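Local coordinates for protein ureidoglycolate hydrolase (Arabidopsis thaliana, PDB 4PXE) that hydrolyses (S)-ureidoglycolate to glyoxylate, ammonium and carbon dioxide with two manganese ions per subunit, in the last step of plant purine breakdown, at residues 220-225 / 365-370. Sequence-based numbering, arbitrary orientation.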
ATOM      1  N   LEU A 220       0.304  37.239 -17.111  1.00 12.17           N
ATOM      2  CA  LEU A 220       1.282  37.125 -18.193  1.00 13.17           C
ATOM      3  C   LEU A 220       1.041  35.885 -19.039  1.00 12.98           C
ATOM      4  O   LEU A 220       0.498  34.892 -18.555  1.00 14.35           O
ATOM      5  CB  LEU A 220       2.708  37.082 -17.630  1.00 15.21           C
ATOM      6  CG  LEU A 220       3.127  38.279 -16.782  1.00 14.66           C
ATOM      7  CD1 LEU A 220       4.462  37.998 -16.093  1.00 18.67           C
ATOM      8  CD2 LEU A 220       3.224  39.526 -17.661  1.00 18.74           C
ATOM      9  N   ASP A 221       1.465  35.937 -20.301  1.00 12.78           N
ATOM     10  CA  ASP A 221       1.197  34.852 -21.243  1.00 11.45           C
ATOM     11  C   ASP A 221       2.231  33.740 -21.257  1.00 14.06           C
ATOM     12  O   ASP A 221       1.891  32.577 -21.491  1.00 13.54           O
ATOM     13  CB  ASP A 221       1.107  35.408 -22.672  1.00 13.34           C
ATOM     14  CG  ASP A 221       0.011  36.441 -22.834  1.00 18.53           C
ATOM     15  OD1 ASP A 221      -1.115  36.197 -22.359  1.00 22.17           O
ATOM     16  OD2 ASP A 221       0.287  37.501 -23.435  1.00 17.23           O
ATOM     17  N   ILE A 222       3.495  34.104 -21.062  1.00 12.31           N
ATOM     18  CA  ILE A 222       4.606  33.200 -21.336  1.00 12.70           C
ATOM     19  C   ILE A 222       5.698  33.325 -20.289  1.00 13.24           C
ATOM     20  O   ILE A 222       6.088  34.427 -19.918  1.00 13.46           O
ATOM     21  CB  ILE A 222       5.243  33.529 -22.721  1.00 11.92           C
ATOM     22  CG1 ILE A 222       4.250  33.279 -23.858  1.00 13.86           C
ATOM     23  CG2 ILE A 222       6.527  32.736 -22.944  1.00 14.57           C
ATOM     24  CD1 ILE A 222       3.897  31.813 -24.076  1.00 14.22           C
ATOM     25  N   GLY A 223       6.181  32.192 -19.796  1.00 12.78           N
ATOM     26  CA  GLY A 223       7.375  32.184 -18.969  1.00 13.95           C
ATOM     27  C   GLY A 223       8.580  31.717 -19.764  1.00 13.80           C
ATOM     28  O   GLY A 223       8.542  30.673 -20.422  1.00 14.55           O
ATOM     29  N   VAL A 224       9.642  32.509 -19.744  1.00 14.37           N
ATOM     30  CA  VAL A 224      10.879  32.097 -20.380  1.00 15.58           C
ATOM     31  C   VAL A 224      11.768  31.518 -19.293  1.00 13.22           C
ATOM     32  O   VAL A 224      12.214  32.230 -18.393  1.00 14.81           O
ATOM     33  CB  VAL A 224      11.554  33.274 -21.098  1.00 15.76           C
ATOM     34  CG1 VAL A 224      12.880  32.845 -21.697  1.00 17.12           C
ATOM     35  CG2 VAL A 224      10.620  33.842 -22.169  1.00 16.88           C
ATOM     36  N   VAL A 225      11.973  30.205 -19.341  1.00 14.05           N
ATOM     37  CA  VAL A 225      12.607  29.510 -18.223  1.00 14.32           C
ATOM     38  C   VAL A 225      14.126  29.650 -18.275  1.00 13.59           C
ATOM     39  O   VAL A 225      14.746  29.353 -19.295  1.00 17.14           O
ATOM     40  CB  VAL A 225      12.216  28.023 -18.218  1.00 13.98           C
ATOM     41  CG1 VAL A 225      12.976  27.254 -17.130  1.00 14.79           C
ATOM     42  CG2 VAL A 225      10.713  27.890 -18.035  1.00 14.78           C
ATOM     43  N   LEU A 365       5.067  38.258 -31.148  1.00 15.05           N
ATOM     44  CA  LEU A 365       3.688  37.762 -31.152  1.00 14.61           C
ATOM     45  C   LEU A 365       2.787  38.589 -30.251  1.00 15.01           C
ATOM     46  O   LEU A 365       1.621  38.227 -30.025  1.00 16.48           O
ATOM     47  CB  LEU A 365       3.655  36.292 -30.709  1.00 13.97           C
ATOM     48  CG  LEU A 365       4.236  35.328 -31.743  1.00 14.96           C
ATOM     49  CD1 LEU A 365       4.594  33.991 -31.094  1.00 15.82           C
ATOM     50  CD2 LEU A 365       3.239  35.131 -32.879  1.00 18.63           C
ATOM     51  N   ASN A 366       3.329  39.679 -29.714  1.00 14.92           N
ATOM     52  CA  ASN A 366       2.589  40.569 -28.819  1.00 16.82           C
ATOM     53  C   ASN A 366       2.114  39.850 -27.559  1.00 18.01           C
ATOM     54  O   ASN A 366       1.031  40.121 -27.040  1.00 19.43           O
ATOM     55  CB  ASN A 366       1.402  41.224 -29.546  1.00 20.24           C
ATOM     56  CG  ASN A 366       1.837  42.050 -30.737  1.00 24.38           C
ATOM     57  OD1 ASN A 366       1.408  41.813 -31.866  1.00 28.74           O
ATOM     58  ND2 ASN A 366       2.698  43.023 -30.489  1.00 24.55           N
ATOM     59  N   LEU A 367       2.941  38.931 -27.075  1.00 15.36           N
ATOM     60  CA  LEU A 367       2.641  38.169 -25.865  1.00 14.78           C
ATOM     61  C   LEU A 367       3.509  38.659 -24.721  1.00 16.88           C
ATOM     62  O   LEU A 367       4.706  38.871 -24.889  1.00 19.81           O
ATOM     63  CB  LEU A 367       2.884  36.678 -26.098  1.00 13.92           C
ATOM     64  CG  LEU A 367       1.984  36.019 -27.147  1.00 15.60           C
ATOM     65  CD1 LEU A 367       2.443  34.614 -27.452  1.00 16.75           C
ATOM     66  CD2 LEU A 367       0.528  36.010 -26.682  1.00 19.11           C
ATOM     67  N   SER A 368       2.903  38.848 -23.556  1.00 15.38           N
ATOM     68  CA  SER A 368       3.655  39.283 -22.391  1.00 16.17           C
ATOM     69  C   SER A 368       4.429  38.101 -21.803  1.00 19.04           C
ATOM     70  O   SER A 368       3.999  36.945 -21.906  1.00 18.19           O
ATOM     71  CB  SER A 368       2.718  39.871 -21.345  1.00 18.06           C
ATOM     72  OG  SER A 368       1.783  38.892 -20.915  1.00 17.14           O
ATOM     73  N   HIS A 369       5.570  38.388 -21.186  1.00 16.30           N
ATOM     74  CA  HIS A 369       6.424  37.312 -20.690  1.00 17.32           C
ATOM     75  C   HIS A 369       7.322  37.776 -19.563  1.00 17.48           C
ATOM     76  O   HIS A 369       7.532  38.974 -19.378  1.00 19.76           O
ATOM     77  CB  HIS A 369       7.263  36.732 -21.824  1.00 17.07           C
ATOM     78  CG  HIS A 369       7.953  37.770 -22.652  1.00 21.04           C
ATOM     79  ND1 HIS A 369       9.264  38.138 -22.445  1.00 24.74           N
ATOM     80  CD2 HIS A 369       7.501  38.540 -23.671  1.00 23.60           C
ATOM     81  CE1 HIS A 369       9.598  39.076 -23.314  1.00 25.28           C
ATOM     82  NE2 HIS A 369       8.546  39.336 -24.071  1.00 27.48           N
ATOM     83  N   LYS A 370       7.818  36.816 -18.785  1.00 16.23           N
ATOM     84  CA  LYS A 370       8.830  37.112 -17.786  1.00 17.59           C
ATOM     85  C   LYS A 370       9.812  35.961 -17.707  1.00 19.93           C
ATOM     86  O   LYS A 370       9.518  34.855 -18.156  1.00 17.96           O
ATOM     87  CB  LYS A 370       8.202  37.353 -16.413  1.00 21.26           C
ATOM     88  CG  LYS A 370       7.776  36.073 -15.708  1.00 20.19           C
ATOM     89  CD  LYS A 370       7.211  36.335 -14.314  1.00 23.27           C
ATOM     90  CE  LYS A 370       8.268  36.888 -13.374  1.00 27.22           C
ATOM     91  NZ  LYS A 370       7.738  37.106 -12.003  1.00 26.91           N
TER
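Asp221 and Ser368 exchange bonds just before strands 222-239 and 369-374 pair in parallel, and the two residues illustrate how polar side chains can bond across the loops that lead into a parallel beta ladder, here in an enzyme of the peptidase M20 family. One carboxylate oxygen of Asp221, OD2, receives the backbone N of Ser368 at 2.9 Å, on its anti side and 24° out of the carboxylate plane. In return, Asp221 N donates to Ser368 OG at 3.0 Å. That hydroxyl stands between its own backbone N and carbonyl carbon (chi1 61°), which turns it to Asp221. An alanine in place of Asp221 would probably leave Ser368 N without this acceptor and open a gap beside CD2 of Leu367, which lies 3.6 Å from Asp221 OD2.

Leu220 packs on the same side as the hydroxyl. Its CD2 rests against CB and OG of Ser368, while CD1 meets the aliphatic stem of Lys370, 3.7 Å from CD. The two side chains cross at about a right angle, and the lysine runs on to a salt bridge between NZ and Glu218. On the other face of the ladder, Ile222 and His369 set their CB atoms 3.9 Å apart. Through this face His369 lies against helix 352-364, where its NE2 bonds Thr363, and Ile222 against Val419 of helix 410-429. Strand 222-239 itself lies between 369-374, parallel to it, and 389-394, antiparallel.

Along the backbone, Ser368 O receives weak bonds from the N atoms of Asp221 and Ile222, and Lys370 N reaches Ile222 O. The straightest bond between the two segments comes last: Val224 N meets Lys370 O at 2.8 Å, with an N-H...O angle of 169°.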